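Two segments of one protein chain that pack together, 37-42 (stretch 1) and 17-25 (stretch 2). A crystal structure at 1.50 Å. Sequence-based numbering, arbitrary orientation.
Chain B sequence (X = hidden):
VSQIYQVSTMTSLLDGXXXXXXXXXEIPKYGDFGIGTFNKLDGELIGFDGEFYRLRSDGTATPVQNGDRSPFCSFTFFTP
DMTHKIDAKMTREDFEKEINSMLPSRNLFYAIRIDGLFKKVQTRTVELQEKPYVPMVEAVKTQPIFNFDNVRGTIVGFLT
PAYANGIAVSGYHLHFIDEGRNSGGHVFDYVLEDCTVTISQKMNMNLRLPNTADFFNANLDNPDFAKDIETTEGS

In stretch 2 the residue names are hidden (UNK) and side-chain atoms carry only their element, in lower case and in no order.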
# COMPACT_ATOMS: atom_id res chain seq x y z
N THR B 37 -1.24 -13.73 11.48
CA THR B 37 -1.89 -14.22 12.68
C THR B 37 -3.26 -14.78 12.30
O THR B 37 -3.58 -14.93 11.13
CB THR B 37 -1.98 -13.12 13.76
OG1 THR B 37 -2.47 -13.67 14.99
CG2 THR B 37 -2.89 -11.96 13.31
N PHE B 38 -4.04 -15.12 13.32
CA PHE B 38 -5.34 -15.76 13.13
C PHE B 38 -6.41 -14.93 13.81
O PHE B 38 -6.10 -14.04 14.60
CB PHE B 38 -5.35 -17.16 13.73
CG PHE B 38 -4.43 -18.13 13.05
CD1 PHE B 38 -3.06 -18.09 13.29
CD2 PHE B 38 -4.94 -19.09 12.20
CE1 PHE B 38 -2.22 -18.99 12.64
CE2 PHE B 38 -4.09 -20.00 11.57
CZ PHE B 38 -2.74 -19.94 11.79
N ASN B 39 -7.67 -15.24 13.52
CA ASN B 39 -8.76 -14.56 14.21
C ASN B 39 -8.61 -14.71 15.72
O ASN B 39 -8.11 -15.73 16.22
CB ASN B 39 -10.11 -15.08 13.74
CG ASN B 39 -10.61 -14.34 12.50
OD1 ASN B 39 -9.81 -13.75 11.76
ND2 ASN B 39 -11.92 -14.36 12.28
N LYS B 40 -9.00 -13.65 16.42
CA LYS B 40 -8.87 -13.53 17.88
C LYS B 40 -7.41 -13.47 18.35
O LYS B 40 -7.17 -13.54 19.55
CB LYS B 40 -9.59 -14.69 18.58
CG LYS B 40 -10.93 -15.08 17.97
CD LYS B 40 -11.68 -16.07 18.86
CE LYS B 40 -12.17 -15.37 20.13
NZ LYS B 40 -13.08 -14.22 19.84
N LEU B 41 -6.47 -13.26 17.42
CA LEU B 41 -5.02 -13.36 17.73
C LEU B 41 -4.68 -14.73 18.31
O LEU B 41 -3.77 -14.86 19.12
CB LEU B 41 -4.55 -12.28 18.70
CG LEU B 41 -4.59 -10.82 18.28
CD1 LEU B 41 -3.86 -9.99 19.33
CD2 LEU B 41 -3.96 -10.63 16.90
N ASP B 42 -5.39 -15.76 17.87
CA ASP B 42 -5.16 -17.11 18.38
C ASP B 42 -3.97 -17.73 17.66
O ASP B 42 -4.14 -18.58 16.77
CB ASP B 42 -6.42 -17.95 18.22
CG ASP B 42 -6.31 -19.32 18.86
OD1 ASP B 42 -5.31 -19.59 19.56
OD2 ASP B 42 -7.24 -20.12 18.63
N UNK B 17 -8.96 -4.87 15.78
CA UNK B 17 -9.79 -5.63 14.86
C UNK B 17 -9.11 -6.97 14.66
O UNK B 17 -8.25 -7.13 13.80
c UNK B 17 -10.70 -3.56 13.78
c UNK B 17 -9.99 -4.90 13.53
c UNK B 17 -10.78 -5.74 12.55
N UNK B 18 -9.48 -7.94 15.48
CA UNK B 18 -8.80 -9.24 15.45
C UNK B 18 -9.56 -10.30 14.68
O UNK B 18 -9.07 -11.42 14.54
c UNK B 18 -7.96 -8.62 19.06
c UNK B 18 -6.68 -8.04 17.13
c UNK B 18 -8.53 -9.74 16.87
c UNK B 18 -5.91 -7.16 17.89
c UNK B 18 -7.20 -7.74 19.82
c UNK B 18 -6.19 -7.01 19.24
c UNK B 18 -7.70 -8.79 17.70
o UNK B 18 -5.45 -6.14 20.00
N UNK B 19 -10.73 -9.96 14.17
CA UNK B 19 -11.54 -10.93 13.42
C UNK B 19 -11.61 -10.51 11.96
O UNK B 19 -12.23 -9.50 11.64
o UNK B 19 -14.11 -11.94 15.86
c UNK B 19 -12.95 -11.03 14.01
o UNK B 19 -11.93 -12.00 15.97
c UNK B 19 -12.99 -11.71 15.38
N UNK B 20 -10.99 -11.28 11.07
CA UNK B 20 -11.11 -11.01 9.64
C UNK B 20 -11.99 -12.03 8.95
O UNK B 20 -12.59 -12.89 9.59
N UNK B 21 -12.09 -11.93 7.62
CA UNK B 21 -12.87 -12.89 6.87
C UNK B 21 -12.03 -13.71 5.89
O UNK B 21 -12.58 -14.51 5.12
o UNK B 21 -14.38 -10.71 4.30
c UNK B 21 -14.02 -12.19 6.13
c UNK B 21 -13.54 -11.19 5.09
o UNK B 21 -12.34 -10.86 5.07
N UNK B 22 -10.71 -13.53 5.91
CA UNK B 22 -9.87 -14.35 5.04
C UNK B 22 -9.79 -15.79 5.53
O UNK B 22 -9.38 -16.06 6.66
c UNK B 22 -8.45 -13.78 4.93
c UNK B 22 -6.76 -15.18 1.82
c UNK B 22 -7.60 -14.43 2.66
c UNK B 22 -5.84 -16.28 3.74
c UNK B 22 -5.89 -16.11 2.38
c UNK B 22 -7.55 -14.60 4.03
c UNK B 22 -6.67 -15.52 4.56
N UNK B 23 -10.17 -16.71 4.65
CA UNK B 23 -10.21 -18.12 4.99
C UNK B 23 -8.96 -18.83 4.50
O UNK B 23 -8.64 -18.76 3.30
o UNK B 23 -13.95 -19.44 5.01
c UNK B 23 -11.44 -18.76 4.38
c UNK B 23 -13.16 -20.40 5.16
c UNK B 23 -11.70 -20.18 4.84
o UNK B 23 -13.52 -21.53 5.55
N UNK B 24 -8.25 -19.49 5.40
CA UNK B 24 -6.95 -20.08 5.06
C UNK B 24 -7.09 -21.23 4.06
O UNK B 24 -6.10 -21.68 3.48
c UNK B 24 -4.59 -19.64 8.26
c UNK B 24 -5.36 -18.17 6.46
c UNK B 24 -5.74 -19.36 7.26
c UNK B 24 -6.19 -20.52 6.33
N UNK B 25 -8.31 -21.68 3.80
CA UNK B 25 -8.51 -22.62 2.70
C UNK B 25 -8.05 -22.01 1.38
O UNK B 25 -7.75 -22.73 0.42
o UNK B 25 -10.75 -21.96 2.11
c UNK B 25 -9.98 -23.04 2.60

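Position 17 carries three carbons, one bearing the other two, a fork directly at CB. None comes near stretch 1; the residue is Val17.

Position 18 has one carbon, then a six-carbon ring ending in an oxygen. Its CA-to-CB bond points toward stretch 1, and one ring face lies under the CG of Leu41. This is Tyr18. Leu41 CG sits 3.8 Å from the centroid of the Tyr18 ring and 15° off its normal, a CH-pi contact over the face, while the hydroxyl is satisfied elsewhere in the structure. The backbone takes part as well as the ring: Lys40 N donates to Tyr18 O at 2.9 Å, and Asn39 CA approaches the same Tyr18 O at 3.2 Å in a CA-H...O contact.

Position 19 shows two carbons, the second carrying two oxygens: a short carboxylate, with one oxygen near the backbone of Lys40. It is Asp19. Lys40 N reaches Asp19 OD1 at 3.4 Å, a weak hydrogen bond with an angle of 129°, secondary to the straighter one that the same NH makes to Tyr18 O.

Position 20 has no side-chain atoms at all, so it is Gly20. Its backbone is read by the Asn39 amide at both ends: Gly20 N donates to Asn39 OD1 at 2.8 Å, and Asn39 ND2 donates to Gly20 O at 3.1 Å. Both are nearly straight, and the pairing fixes which way round the amide sits.

Position 21 again has two carbons, the second with two oxygens, but its CB points away from stretch 1 and nothing touches; it is Asp21. Position 22, one carbon and a plain six-carbon ring, makes no contact with stretch 1 and is Phe22. Position 23 has three carbons, the third carrying two oxygens, and lies out of reach: Glu23.

Position 24 has four carbons forked at the second; its CA-to-CB bond points toward stretch 1, and one carbon at its end meets the Phe38 ring. It is Leu24, with Phe38 CE2 3.4 Å from Leu24 CD1 at an oblique approach. Position 25, one carbon and one oxygen, is remote: Ser25.

The contact joins a polar centre to two apolar contacts. Asn39 and the Lys40 NH satisfy backbone groups of 18 and 20, pairing stretch 1 with the loop part of stretch 2, residues 18 to 20, without a sheet between them. Leu41 on Tyr18 and Phe38 against Leu24 add buried packing. The rule to read is that a side-chain amide can stand in for a strand partner, pairing with both NH and CO of one residue.

Stretch 2 17-25: VYDGDFELS
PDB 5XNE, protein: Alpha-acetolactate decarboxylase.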